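Local coordinates for conserved exported protein (Bacteroides fragilis, PDB 3CLW) that is of unestablished function but probably hydrolyses O-glycosidic bonds as a glycoside hydrolase with a TIM-barrel domain, at residues A[147-151]-A[200-206]; A[229-235]-A[274-280]; A[252-257]-A[298-302]; A[208-212]-A[262-267]; A[129-133]-A[160-164]. The contacts are given in a common frame with arbitrary orientation. Residues are numbered along the deposited sequence.

Contact 1. Residues A[147-151]-A[200-206]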
# COMPACT_ATOMS: atom_id res chain seq x y z
N GLN A 147 -4.86 -6.23 25.86
CA GLN A 147 -4.09 -6.93 24.87
C GLN A 147 -4.11 -8.47 25.04
O GLN A 147 -3.13 -9.13 24.73
CB GLN A 147 -2.67 -6.39 24.83
CG GLN A 147 -2.03 -6.62 23.49
CD GLN A 147 -0.60 -6.17 23.43
OE1 GLN A 147 0.02 -5.96 24.46
NE2 GLN A 147 -0.06 -6.04 22.22
N ASP A 148 -5.23 -9.05 25.48
CA ASP A 148 -5.30 -10.52 25.70
C ASP A 148 -5.39 -11.32 24.40
O ASP A 148 -4.70 -12.33 24.23
CB ASP A 148 -6.47 -10.89 26.60
CG ASP A 148 -6.40 -10.21 27.96
OD1 ASP A 148 -5.28 -9.82 28.40
OD2 ASP A 148 -7.47 -10.06 28.58
N CYS A 149 -6.25 -10.84 23.51
CA CYS A 149 -6.54 -11.43 22.22
C CYS A 149 -7.42 -10.40 21.51
O CYS A 149 -7.61 -9.29 22.00
CB CYS A 149 -7.31 -12.74 22.40
SG CYS A 149 -8.89 -12.54 23.28
N ILE A 150 -7.96 -10.81 20.37
CA ILE A 150 -8.76 -9.96 19.50
C ILE A 150 -9.91 -9.35 20.28
O ILE A 150 -10.54 -10.04 21.09
CB ILE A 150 -9.26 -10.77 18.28
CG1 ILE A 150 -9.84 -9.85 17.19
CG2 ILE A 150 -10.20 -11.94 18.74
CD1 ILE A 150 -10.06 -10.53 15.83
N ASN A 151 -10.16 -8.06 20.07
CA ASN A 151 -11.33 -7.41 20.65
C ASN A 151 -12.60 -7.78 19.85
O ASN A 151 -13.20 -6.94 19.16
CB ASN A 151 -11.13 -5.89 20.75
CG ASN A 151 -12.32 -5.17 21.38
OD1 ASN A 151 -12.90 -5.64 22.37
ND2 ASN A 151 -12.68 -4.01 20.82
N SER A 200 -7.42 -3.28 16.84
CA SER A 200 -7.32 -4.44 17.72
C SER A 200 -6.05 -5.27 17.56
O SER A 200 -5.65 -5.64 16.45
CB SER A 200 -8.54 -5.37 17.61
OG SER A 200 -8.46 -6.37 18.65
N PHE A 201 -5.42 -5.57 18.69
CA PHE A 201 -4.46 -6.66 18.82
C PHE A 201 -5.13 -7.95 18.36
O PHE A 201 -6.34 -8.09 18.46
CB PHE A 201 -4.05 -6.79 20.29
CG PHE A 201 -3.14 -7.96 20.57
CD1 PHE A 201 -1.79 -7.92 20.22
CD2 PHE A 201 -3.62 -9.11 21.19
CE1 PHE A 201 -0.95 -8.98 20.48
CE2 PHE A 201 -2.78 -10.19 21.45
CZ PHE A 201 -1.44 -10.11 21.10
N ALA A 202 -4.36 -8.89 17.84
CA ALA A 202 -4.90 -10.22 17.62
C ALA A 202 -3.78 -11.26 17.59
O ALA A 202 -2.68 -10.96 17.14
CB ALA A 202 -5.75 -10.30 16.31
N THR A 203 -4.08 -12.47 18.06
CA THR A 203 -3.11 -13.56 18.06
C THR A 203 -3.22 -14.37 16.75
O THR A 203 -4.17 -14.20 15.98
CB THR A 203 -3.32 -14.53 19.25
OG1 THR A 203 -4.50 -15.30 19.01
CG2 THR A 203 -3.45 -13.79 20.59
N LYS A 204 -2.24 -15.24 16.50
CA LYS A 204 -2.31 -16.09 15.32
C LYS A 204 -3.52 -17.01 15.39
O LYS A 204 -4.14 -17.29 14.36
CB LYS A 204 -1.03 -16.88 15.08
CG LYS A 204 0.16 -16.00 14.75
CD LYS A 204 1.35 -16.82 14.35
CE LYS A 204 2.06 -17.52 15.54
NZ LYS A 204 2.50 -16.53 16.54
N ALA A 205 -3.90 -17.43 16.60
CA ALA A 205 -5.13 -18.21 16.75
C ALA A 205 -6.34 -17.41 16.28
O ALA A 205 -7.22 -17.93 15.60
CB ALA A 205 -5.32 -18.75 18.18
N ASP A 206 -6.37 -16.12 16.64
CA ASP A 206 -7.43 -15.21 16.19
C ASP A 206 -7.43 -15.09 14.66
O ASP A 206 -8.45 -15.24 14.02
CB ASP A 206 -7.24 -13.84 16.84
CG ASP A 206 -7.31 -13.90 18.38
OD1 ASP A 206 -8.05 -14.76 18.93
OD2 ASP A 206 -6.63 -13.08 19.04
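A capping box opens helix 204-221 of the TIM-barrel domain, and here the loop 147-151 docks onto it. Thr203 is the N-cap. Thr203 OG1 accepts from Asp206 N at 3.1 Å, and Asp206 OD2 accepts from Thr203 N at 2.8 Å. The loop, which lies between strand 125-128 and helix 157-173, also bonds to this box. Gln147 comes first. Gln147 CG lies over the face of the Phe201 ring, 3.6 Å from the centroid, a CH-pi contact. The CA-to-CB bond of Asp148 points away, but Asp148 O lies at the ring edge, 4.0 Å from Phe201 CE2. Cys149 CA is also at that edge, and Cys149 CB is 3.4 Å from Asp206 OD2. Ile150 makes several contacts. Ile150 N donates to Asp206 OD2 at 2.9 Å, so this carboxylate oxygen serves both the cap and the loop. Ile150 CA makes a CA-H...O contact of 3.2 Å with Phe201 O, and Ile150 CB packs on Ala202 CB at 4.1 Å. Asn151 OD1 bonds to Ser139 N. Asn151 N donates to Ser200 OG at 2.8 Å, and the same hydroxyl donates to Phe201 O at 2.7 Å.

Contact 2. Residues A[229-235]-A[274-280]; sequences IPEVGDM and VAAHDYW
The apolar centre is Val232 against Ala276, with CG2 of the valine 3.6 Å from CB of the alanine. Both lie on the same sheet face as Ile229 and Val274. Met235 (chi1 m, chi2 t) adds its CG 4.1 Å from Ala276 CB, and Pro230 CD meets Val274 CG1 at 3.9 Å. Strands 229-232 and 274-276 run parallel, with axes 4.6 Å apart at 19°. Ala275 N donates to Ile229 O (3.0 Å). Glu231 N makes a weak hydrogen bond to Ala275 O (2.8 Å). His277 N donates to Val232 O (3.0 Å). Pro230 pairs with Ala275 and Val232 with Ala276, so the register slips by one: a beta bulge. A cis peptide precedes Pro230, and Glu231 has positive phi and psi (58/39). Beyond the strands, one water accepts from Met235 N (2.8 Å) and donates to His277 O (2.6 Å) and Tyr279 O (2.7 Å). At the polar edge, Glu231 (chi1 m) and His277 (chi1 m) meet: His277 NE2 donates to Glu231 OE2 at 2.8 Å. Glu231 also hydrogen-bonds to Ser311 and Ser182 and forms a salt bridge with Arg69. His277 ND1 bonds to Glu186, and Tyr279 OH to Glu312. This is a parallel strand pair of a beta-alpha-beta unit, with polar side chains gathered near its C-terminal end, where TIM barrels typically have their active site.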
# COMPACT_ATOMS: atom_id res chain seq x y z
N ILE A 229 -3.97 -11.56 4.76
CA ILE A 229 -3.46 -11.37 6.12
C ILE A 229 -1.94 -11.29 6.01
O ILE A 229 -1.39 -11.63 4.99
CB ILE A 229 -3.92 -12.56 7.06
CG1 ILE A 229 -3.42 -13.90 6.51
CG2 ILE A 229 -5.45 -12.58 7.18
CD1 ILE A 229 -3.23 -14.97 7.55
N PRO A 230 -1.23 -10.94 7.10
CA PRO A 230 -1.72 -10.45 8.40
C PRO A 230 -1.67 -8.95 8.63
O PRO A 230 -2.13 -8.49 9.68
CB PRO A 230 -0.78 -11.15 9.39
CG PRO A 230 0.53 -11.21 8.62
CD PRO A 230 0.21 -11.28 7.15
N GLU A 231 -1.09 -8.19 7.70
CA GLU A 231 -1.00 -6.72 7.86
C GLU A 231 -0.25 -6.33 9.14
O GLU A 231 -0.62 -5.36 9.83
CB GLU A 231 -2.38 -6.05 7.87
CG GLU A 231 -3.27 -6.42 6.70
CD GLU A 231 -3.14 -5.47 5.50
OE1 GLU A 231 -4.04 -5.53 4.62
OE2 GLU A 231 -2.17 -4.67 5.44
N VAL A 232 0.80 -7.09 9.45
CA VAL A 232 1.65 -6.74 10.61
C VAL A 232 2.32 -5.35 10.47
O VAL A 232 2.79 -4.98 9.39
CB VAL A 232 2.70 -7.86 10.98
CG1 VAL A 232 2.00 -9.06 11.73
CG2 VAL A 232 3.50 -8.33 9.80
N GLY A 233 2.35 -4.60 11.56
CA GLY A 233 2.88 -3.24 11.52
C GLY A 233 4.36 -3.10 11.22
O GLY A 233 4.82 -2.05 10.79
N ASP A 234 5.10 -4.17 11.46
CA ASP A 234 6.56 -4.20 11.32
C ASP A 234 6.90 -5.55 10.71
O ASP A 234 6.38 -6.59 11.16
CB ASP A 234 7.22 -4.00 12.71
CG ASP A 234 8.74 -3.75 12.63
OD1 ASP A 234 9.43 -4.40 11.82
OD2 ASP A 234 9.25 -2.92 13.41
N MET A 235 7.75 -5.55 9.68
CA MET A 235 8.10 -6.79 8.98
C MET A 235 8.80 -7.81 9.93
O MET A 235 8.94 -8.97 9.60
CB MET A 235 8.98 -6.50 7.75
CG MET A 235 8.26 -5.92 6.51
SD MET A 235 9.38 -4.98 5.41
CE MET A 235 8.47 -5.14 3.89
N VAL A 274 1.43 -12.97 1.64
CA VAL A 274 1.61 -12.42 2.99
C VAL A 274 1.68 -10.88 2.87
O VAL A 274 2.42 -10.36 2.03
CB VAL A 274 2.93 -12.96 3.59
CG1 VAL A 274 3.25 -12.33 4.95
CG2 VAL A 274 2.91 -14.46 3.67
N ALA A 275 0.91 -10.17 3.69
CA ALA A 275 0.94 -8.71 3.73
C ALA A 275 1.59 -8.19 4.99
O ALA A 275 1.18 -8.55 6.10
CB ALA A 275 -0.49 -8.11 3.60
N ALA A 276 2.58 -7.33 4.82
CA ALA A 276 3.17 -6.60 5.95
C ALA A 276 3.48 -5.16 5.56
O ALA A 276 3.58 -4.84 4.37
CB ALA A 276 4.44 -7.30 6.46
N HIS A 277 3.63 -4.32 6.57
CA HIS A 277 3.90 -2.89 6.40
C HIS A 277 5.38 -2.59 6.50
O HIS A 277 6.12 -3.30 7.19
CB HIS A 277 3.10 -2.10 7.44
CG HIS A 277 1.63 -2.39 7.39
ND1 HIS A 277 0.73 -1.93 8.33
CD2 HIS A 277 0.91 -3.14 6.52
CE1 HIS A 277 -0.48 -2.36 8.03
NE2 HIS A 277 -0.41 -3.06 6.92
N ASP A 278 5.80 -1.55 5.78
CA ASP A 278 7.20 -1.09 5.71
C ASP A 278 7.69 -0.34 6.95
O ASP A 278 8.89 -0.06 7.06
CB ASP A 278 7.35 -0.16 4.52
CG ASP A 278 7.29 -0.89 3.22
OD1 ASP A 278 8.19 -1.72 2.94
OD2 ASP A 278 6.35 -0.61 2.45
N TYR A 279 6.79 0.03 7.84
CA TYR A 279 7.15 0.82 9.00
C TYR A 279 8.36 0.29 9.78
O TYR A 279 8.52 -0.91 9.92
CB TYR A 279 5.94 0.94 9.94
CG TYR A 279 4.74 1.63 9.31
CD1 TYR A 279 4.78 3.01 9.02
CD2 TYR A 279 3.57 0.93 9.03
CE1 TYR A 279 3.69 3.66 8.45
CE2 TYR A 279 2.46 1.57 8.47
CZ TYR A 279 2.53 2.95 8.18
OH TYR A 279 1.47 3.62 7.64
N TRP A 280 9.20 1.21 10.27
CA TRP A 280 10.36 0.92 11.15
C TRP A 280 11.46 0.05 10.58
O TRP A 280 12.33 -0.43 11.30
CB TRP A 280 9.92 0.41 12.53
CG TRP A 280 8.70 1.06 12.99
CD1 TRP A 280 7.48 0.47 13.18
CD2 TRP A 280 8.53 2.46 13.28
NE1 TRP A 280 6.55 1.42 13.58
CE2 TRP A 280 7.16 2.65 13.64
CE3 TRP A 280 9.39 3.58 13.27
CZ2 TRP A 280 6.64 3.91 14.00
CZ3 TRP A 280 8.87 4.86 13.61
CH2 TRP A 280 7.50 5.00 13.98
O HOH W 1 8.40 -3.14 8.49

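Contact 3. Residues A[252-257]-A[298-302]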
# COMPACT_ATOMS: atom_id res chain seq x y z
N ILE A 252 5.44 -16.08 8.83
CA ILE A 252 5.77 -16.90 7.67
C ILE A 252 5.71 -18.41 7.98
O ILE A 252 5.00 -19.15 7.30
CB ILE A 252 7.10 -16.47 7.00
CG1 ILE A 252 6.97 -15.03 6.44
CG2 ILE A 252 7.47 -17.47 5.92
CD1 ILE A 252 8.29 -14.36 5.99
N HIS A 253 6.44 -18.86 9.01
CA HIS A 253 6.57 -20.30 9.25
C HIS A 253 5.33 -20.90 9.88
O HIS A 253 4.92 -22.02 9.54
CB HIS A 253 7.83 -20.64 10.06
CG HIS A 253 9.08 -20.63 9.24
ND1 HIS A 253 9.53 -21.72 8.53
CD2 HIS A 253 9.98 -19.64 9.00
CE1 HIS A 253 10.65 -21.43 7.91
NE2 HIS A 253 10.95 -20.17 8.18
N SER A 254 4.72 -20.14 10.78
CA SER A 254 3.58 -20.63 11.52
C SER A 254 2.29 -20.64 10.70
O SER A 254 1.44 -21.51 10.91
CB SER A 254 3.40 -19.78 12.77
OG SER A 254 2.24 -20.19 13.45
N MET A 255 2.17 -19.70 9.75
CA MET A 255 0.94 -19.49 8.97
C MET A 255 1.08 -19.86 7.49
O MET A 255 0.11 -20.28 6.86
CB MET A 255 0.39 -18.05 9.13
CG MET A 255 0.01 -17.65 10.59
SD MET A 255 -1.14 -16.28 10.92
CE MET A 255 -2.66 -17.17 10.70
N PHE A 256 2.28 -19.70 6.93
CA PHE A 256 2.47 -19.88 5.49
C PHE A 256 3.47 -21.00 5.11
O PHE A 256 3.99 -21.02 3.99
CB PHE A 256 2.80 -18.53 4.83
CG PHE A 256 1.65 -17.52 4.86
CD1 PHE A 256 1.49 -16.65 5.93
CD2 PHE A 256 0.72 -17.48 3.81
CE1 PHE A 256 0.41 -15.73 5.94
CE2 PHE A 256 -0.35 -16.57 3.82
CZ PHE A 256 -0.51 -15.70 4.88
N TYR A 257 3.71 -21.92 6.04
CA TYR A 257 4.30 -23.24 5.76
C TYR A 257 3.24 -24.31 6.02
O TYR A 257 2.35 -24.13 6.84
CB TYR A 257 5.54 -23.51 6.63
CG TYR A 257 6.82 -22.98 6.03
CD1 TYR A 257 7.89 -23.85 5.75
CD2 TYR A 257 6.96 -21.63 5.73
CE1 TYR A 257 9.08 -23.37 5.19
CE2 TYR A 257 8.12 -21.14 5.18
CZ TYR A 257 9.19 -22.00 4.90
OH TYR A 257 10.35 -21.50 4.34
N GLU A 298 12.97 -16.77 3.32
CA GLU A 298 12.05 -17.63 4.09
C GLU A 298 10.77 -17.92 3.36
O GLU A 298 10.30 -19.04 3.37
CB GLU A 298 11.67 -17.02 5.45
CG GLU A 298 12.81 -16.55 6.32
CD GLU A 298 13.77 -17.62 6.69
OE1 GLU A 298 14.89 -17.27 7.15
OE2 GLU A 298 13.41 -18.81 6.53
N LEU A 299 10.18 -16.89 2.74
CA LEU A 299 8.90 -17.09 2.06
C LEU A 299 9.02 -17.97 0.83
O LEU A 299 8.16 -18.79 0.58
CB LEU A 299 8.20 -15.76 1.72
CG LEU A 299 6.70 -15.77 1.40
CD1 LEU A 299 5.85 -16.54 2.42
CD2 LEU A 299 6.21 -14.33 1.23
N SER A 300 10.08 -17.80 0.04
CA SER A 300 10.16 -18.59 -1.20
C SER A 300 10.48 -20.09 -0.96
O SER A 300 10.22 -20.94 -1.82
CB SER A 300 11.14 -17.96 -2.18
OG SER A 300 12.46 -18.06 -1.70
N ALA A 301 11.04 -20.43 0.20
CA ALA A 301 11.29 -21.84 0.53
C ALA A 301 10.03 -22.57 1.09
O ALA A 301 10.12 -23.72 1.50
CB ALA A 301 12.48 -21.96 1.50
N ASN A 302 8.86 -21.92 1.08
CA ASN A 302 7.64 -22.57 1.56
C ASN A 302 7.04 -23.58 0.56
O ASN A 302 6.10 -24.32 0.89
CB ASN A 302 6.61 -21.52 2.04
CG ASN A 302 5.69 -21.00 0.94
OD1 ASN A 302 6.01 -21.04 -0.24
ND2 ASN A 302 4.52 -20.53 1.33
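Two helices of the TIM-barrel domain, 251-256 and 285-300, meet here at their C-terminal ends. Backbones come closest at Tyr257 and Asn302, with CA atoms 5.4 Å apart. The apolar part is small. Leu299 CD1 lies 4.0 Å from Ile252 CG2 and 4.4 Å from Phe256 CB. The Phe256 ring leads away from this junction and packs on Leu270 and Val274 of strand 270-276. Leu299 also touches Val274, so the apolar side of the junction rests on the barrel wall. One aromatic contact follows. Asn302 CB sits over the face of the Tyr257 ring, 3.8 Å from its centroid, in a CH-pi arrangement. The polar part consists of three hydrogen bonds, each with a side-chain donor. His253 NE2 donates to Glu298 OE2 at 3.3 Å, a His-carboxylate bond between two partly exposed side chains. Two more bonds reach main-chain carbonyls near the helix ends. Asn302 ND2 donates to Phe256 O at 2.8 Å and also bonds to Thr306, while Asn302 OD1 accepts from His304 N. Asn302 thus ties the end of helix 251-256 to the loop that leads into strand 307-310. The third bond comes from the tyrosine: Tyr257 OH donates to Glu298 O, and the oxygens are 2.6 Å apart.

Contact 4. Residues A[208-212]-A[262-267]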
# COMPACT_ATOMS: atom_id res chain seq x y z
N TYR A 208 -6.16 -17.10 12.43
CA TYR A 208 -6.52 -18.37 11.81
C TYR A 208 -8.03 -18.54 11.77
O TYR A 208 -8.59 -18.96 10.75
CB TYR A 208 -5.80 -19.55 12.53
CG TYR A 208 -6.20 -20.91 12.02
CD1 TYR A 208 -5.40 -21.60 11.13
CD2 TYR A 208 -7.41 -21.50 12.42
CE1 TYR A 208 -5.78 -22.87 10.65
CE2 TYR A 208 -7.81 -22.76 11.95
CZ TYR A 208 -7.00 -23.43 11.07
OH TYR A 208 -7.40 -24.67 10.62
N ARG A 209 -8.70 -18.20 12.86
CA ARG A 209 -10.15 -18.30 12.91
C ARG A 209 -10.82 -17.37 11.92
O ARG A 209 -11.77 -17.77 11.26
CB ARG A 209 -10.73 -18.05 14.31
CG ARG A 209 -10.62 -19.20 15.27
CD ARG A 209 -11.52 -19.01 16.50
NE ARG A 209 -12.94 -19.30 16.24
CZ ARG A 209 -13.93 -19.00 17.10
NH1 ARG A 209 -13.68 -18.38 18.25
NH2 ARG A 209 -15.17 -19.31 16.81
N MET A 210 -10.33 -16.12 11.82
CA MET A 210 -10.88 -15.18 10.88
C MET A 210 -10.72 -15.72 9.47
O MET A 210 -11.66 -15.71 8.68
CB MET A 210 -10.28 -13.78 11.07
CG MET A 210 -10.99 -12.90 12.19
SD MET A 210 -12.81 -12.97 12.20
CE MET A 210 -13.11 -12.50 10.47
N VAL A 211 -9.55 -16.27 9.15
CA VAL A 211 -9.36 -16.87 7.84
C VAL A 211 -10.36 -18.02 7.61
O VAL A 211 -11.02 -18.08 6.59
CB VAL A 211 -7.91 -17.33 7.60
CG1 VAL A 211 -7.80 -18.06 6.27
CG2 VAL A 211 -6.99 -16.12 7.60
N GLU A 212 -10.48 -18.89 8.60
CA GLU A 212 -11.35 -20.04 8.51
C GLU A 212 -12.79 -19.60 8.28
O GLU A 212 -13.46 -20.10 7.37
CB GLU A 212 -11.20 -20.86 9.80
CG GLU A 212 -12.15 -22.03 9.98
CD GLU A 212 -11.76 -22.88 11.23
OE1 GLU A 212 -11.66 -22.32 12.37
OE2 GLU A 212 -11.51 -24.09 11.04
N TYR A 262 -0.40 -22.74 12.71
CA TYR A 262 -1.60 -22.08 12.28
C TYR A 262 -1.58 -21.90 10.79
O TYR A 262 -1.90 -20.82 10.28
CB TYR A 262 -1.72 -20.74 12.97
CG TYR A 262 -1.77 -20.80 14.47
CD1 TYR A 262 -2.95 -21.10 15.12
CD2 TYR A 262 -0.63 -20.53 15.23
CE1 TYR A 262 -3.01 -21.14 16.51
CE2 TYR A 262 -0.68 -20.55 16.63
CZ TYR A 262 -1.88 -20.87 17.24
OH TYR A 262 -1.97 -20.89 18.60
N SER A 263 -1.18 -22.95 10.08
CA SER A 263 -1.08 -22.91 8.63
C SER A 263 -2.46 -22.63 8.03
O SER A 263 -3.43 -23.31 8.37
CB SER A 263 -0.50 -24.21 8.06
OG SER A 263 -0.31 -24.11 6.65
N VAL A 264 -2.51 -21.63 7.14
CA VAL A 264 -3.76 -21.23 6.47
C VAL A 264 -3.77 -21.65 5.00
O VAL A 264 -4.76 -21.44 4.29
CB VAL A 264 -4.03 -19.71 6.61
CG1 VAL A 264 -4.30 -19.37 8.07
CG2 VAL A 264 -2.86 -18.85 6.06
N LEU A 265 -2.68 -22.27 4.56
CA LEU A 265 -2.44 -22.58 3.15
C LEU A 265 -3.56 -23.42 2.53
O LEU A 265 -3.86 -23.28 1.35
CB LEU A 265 -1.07 -23.27 2.96
CG LEU A 265 0.23 -22.48 3.21
CD1 LEU A 265 1.46 -23.37 2.93
CD2 LEU A 265 0.33 -21.14 2.40
N LYS A 266 -4.18 -24.25 3.35
CA LYS A 266 -5.27 -25.15 2.96
C LYS A 266 -6.58 -24.46 2.57
O LYS A 266 -7.42 -25.06 1.89
CB LYS A 266 -5.56 -26.11 4.11
CG LYS A 266 -6.03 -25.42 5.41
CD LYS A 266 -5.95 -26.39 6.60
CE LYS A 266 -6.49 -25.76 7.88
NZ LYS A 266 -6.35 -26.61 9.12
N PHE A 267 -6.79 -23.24 3.05
CA PHE A 267 -8.05 -22.56 2.81
C PHE A 267 -8.15 -22.11 1.36
O PHE A 267 -7.29 -21.39 0.87
CB PHE A 267 -8.24 -21.43 3.80
CG PHE A 267 -8.45 -21.91 5.22
CD1 PHE A 267 -9.62 -22.58 5.59
CD2 PHE A 267 -7.46 -21.73 6.18
CE1 PHE A 267 -9.81 -23.03 6.91
CE2 PHE A 267 -7.66 -22.17 7.49
CZ PHE A 267 -8.83 -22.82 7.85
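Tyr208 has the largest area buried by this contact. It projects from helix 204-221 into the loop 262-267. Its CB packs on Tyr262 CD1 at 4.2 Å, and its CD1 on Val264 CG1 at 3.9 Å. Tyr262 O and Ser263 O line the ring edge, with Tyr208 CE1 3.3 Å from Ser263 O. At the far end, Lys266 NZ donates a hydrogen bond to Tyr208 OH at 2.7 Å. Phe267 is next. Its edge points at the face of Tyr208 in an offset edge-to-face pair, with centroids 5.4 Å apart and planes at 67°. One face of Phe267 receives Glu212 CA, 4.1 Å from the centroid. Val211, one turn after Tyr208, fills the inner side: its CG1 lies 3.7 Å from Phe267 CD2 and 4.1 Å from Val264 CB. The type I turn Val264-Phe267 closes with Phe267 N to Val264 O at 3.0 Å. This is aromatic packing of an outer barrel helix against the loop entering strand 270-276, within a TIM-barrel fold.

Contact 5. Residues A[129-133]-A[160-164]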
# COMPACT_ATOMS: atom_id res chain seq x y z
N THR A 129 -10.68 -3.72 7.45
CA THR A 129 -11.19 -3.29 8.73
C THR A 129 -10.07 -3.14 9.75
O THR A 129 -9.06 -3.91 9.76
CB THR A 129 -12.23 -4.28 9.32
OG1 THR A 129 -11.77 -5.64 9.12
CG2 THR A 129 -13.58 -4.09 8.71
N ASN A 130 -10.28 -2.13 10.60
CA ASN A 130 -9.49 -1.80 11.75
C ASN A 130 -10.13 -2.29 13.05
O ASN A 130 -9.49 -2.36 14.09
CB ASN A 130 -9.33 -0.29 11.84
CG ASN A 130 -8.31 0.21 10.89
OD1 ASN A 130 -7.34 -0.50 10.56
ND2 ASN A 130 -8.50 1.43 10.41
N SER A 131 -11.40 -2.63 12.97
CA SER A 131 -12.08 -3.24 14.10
C SER A 131 -13.32 -3.91 13.55
O SER A 131 -13.81 -3.55 12.46
CB SER A 131 -12.46 -2.16 15.16
OG SER A 131 -13.46 -2.60 16.08
N ALA A 132 -13.80 -4.89 14.30
CA ALA A 132 -15.11 -5.47 14.09
C ALA A 132 -16.11 -4.44 14.56
O ALA A 132 -15.75 -3.57 15.34
CB ALA A 132 -15.25 -6.81 14.86
N PRO A 133 -17.36 -4.52 14.08
CA PRO A 133 -18.39 -3.55 14.50
C PRO A 133 -18.44 -3.42 16.02
O PRO A 133 -18.29 -4.42 16.71
CB PRO A 133 -19.69 -4.12 13.90
CG PRO A 133 -19.22 -4.86 12.69
CD PRO A 133 -17.88 -5.46 13.07
N PHE A 160 -18.77 -11.68 12.10
CA PHE A 160 -17.89 -10.69 11.51
C PHE A 160 -17.53 -11.08 10.07
O PHE A 160 -17.66 -10.25 9.15
CB PHE A 160 -16.66 -10.47 12.40
CG PHE A 160 -15.72 -9.40 11.92
CD1 PHE A 160 -16.20 -8.27 11.26
CD2 PHE A 160 -14.35 -9.53 12.15
CE1 PHE A 160 -15.32 -7.27 10.81
CE2 PHE A 160 -13.45 -8.53 11.73
CZ PHE A 160 -13.96 -7.38 11.04
N ALA A 161 -17.10 -12.32 9.86
CA ALA A 161 -16.81 -12.81 8.50
C ALA A 161 -18.02 -12.62 7.58
O ALA A 161 -17.86 -12.21 6.42
CB ALA A 161 -16.35 -14.27 8.51
N ARG A 162 -19.22 -12.90 8.09
CA ARG A 162 -20.41 -12.73 7.30
C ARG A 162 -20.69 -11.25 6.93
O ARG A 162 -21.14 -10.95 5.83
CB ARG A 162 -21.62 -13.36 7.96
CG ARG A 162 -21.65 -14.91 7.82
CD ARG A 162 -23.06 -15.43 8.11
NE ARG A 162 -23.47 -15.12 9.47
CZ ARG A 162 -23.30 -15.94 10.52
NH1 ARG A 162 -22.71 -17.14 10.39
NH2 ARG A 162 -23.73 -15.55 11.73
N PHE A 163 -20.42 -10.35 7.88
CA PHE A 163 -20.54 -8.92 7.70
C PHE A 163 -19.60 -8.43 6.58
O PHE A 163 -20.05 -7.75 5.68
CB PHE A 163 -20.23 -8.17 9.01
CG PHE A 163 -19.92 -6.71 8.80
CD1 PHE A 163 -20.94 -5.81 8.48
CD2 PHE A 163 -18.62 -6.23 8.93
CE1 PHE A 163 -20.68 -4.44 8.28
CE2 PHE A 163 -18.33 -4.84 8.76
CZ PHE A 163 -19.39 -3.96 8.41
N LEU A 164 -18.32 -8.81 6.67
CA LEU A 164 -17.32 -8.50 5.65
C LEU A 164 -17.65 -9.05 4.26
O LEU A 164 -17.49 -8.36 3.27
CB LEU A 164 -15.94 -8.99 6.06
CG LEU A 164 -15.30 -8.34 7.29
CD1 LEU A 164 -14.03 -9.08 7.66
CD2 LEU A 164 -14.97 -6.88 6.94
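This is a buried, mainly apolar contact between a loop and a helix. The loop 129-133 follows strand 125-128, and segment 160-164 belongs to helix 157-173. No hydrogen bond joins the two segments. Phe160 is the main element on the helix side. Ala132 CB stands almost straight above its ring, 3.8 Å from the centroid and 3° off the normal, a clear CH-pi contact. Pro133 CD also approaches, 3.7 Å from Phe160 CD1. The pyrrolidine ring reaches a second aromatic one helical turn on: Pro133 CG lies over the face of Phe163, 4.1 Å from the centroid. Thus two successive loop residues each meet a phenylalanine face. At the start of the loop, Thr129 CG2 packs on Leu164 CD2 at 3.6 Å. Thr129 OG1 sits at the edge of Phe160, 3.4 Å from CZ, but its hydrogen bond goes to Pro183 O. Within the loop, Ser131 OG donates to Ala132 O at 2.6 Å. Met210 and Leu214 of helix 204-221 pack on the same helix, touching Phe160 and Leu164 respectively. The arrangement belongs to a beta-alpha unit of the TIM barrel, in which the loop after a strand packs on the helix that follows it.

Contact 2 is nearest the centre of the chain and joins two barrel strands; the centres of contacts 1, 3, 4 and 5 lie about 20 to 23 Å from the centre of the chain. Contact 5 is also buried, but contacts 1, 3 and 4 are partly exposed. Backbone pairing marks contact 2. Side-chain hydrogen bonds mark contacts 1 and 3, with a helix capping box in contact 1. Ring packing marks contacts 4 and 5. Contacts 1 and 4 share helix 204-221, and Tyr262 packs on Lys204 and Ala205. Contact 3 backs onto contact 2. Ile229 packs on Val211, linking contacts 2 and 4. Contacts 3 and 4 meet at Tyr257 O and Ser263 OG, 2.7 Å apart.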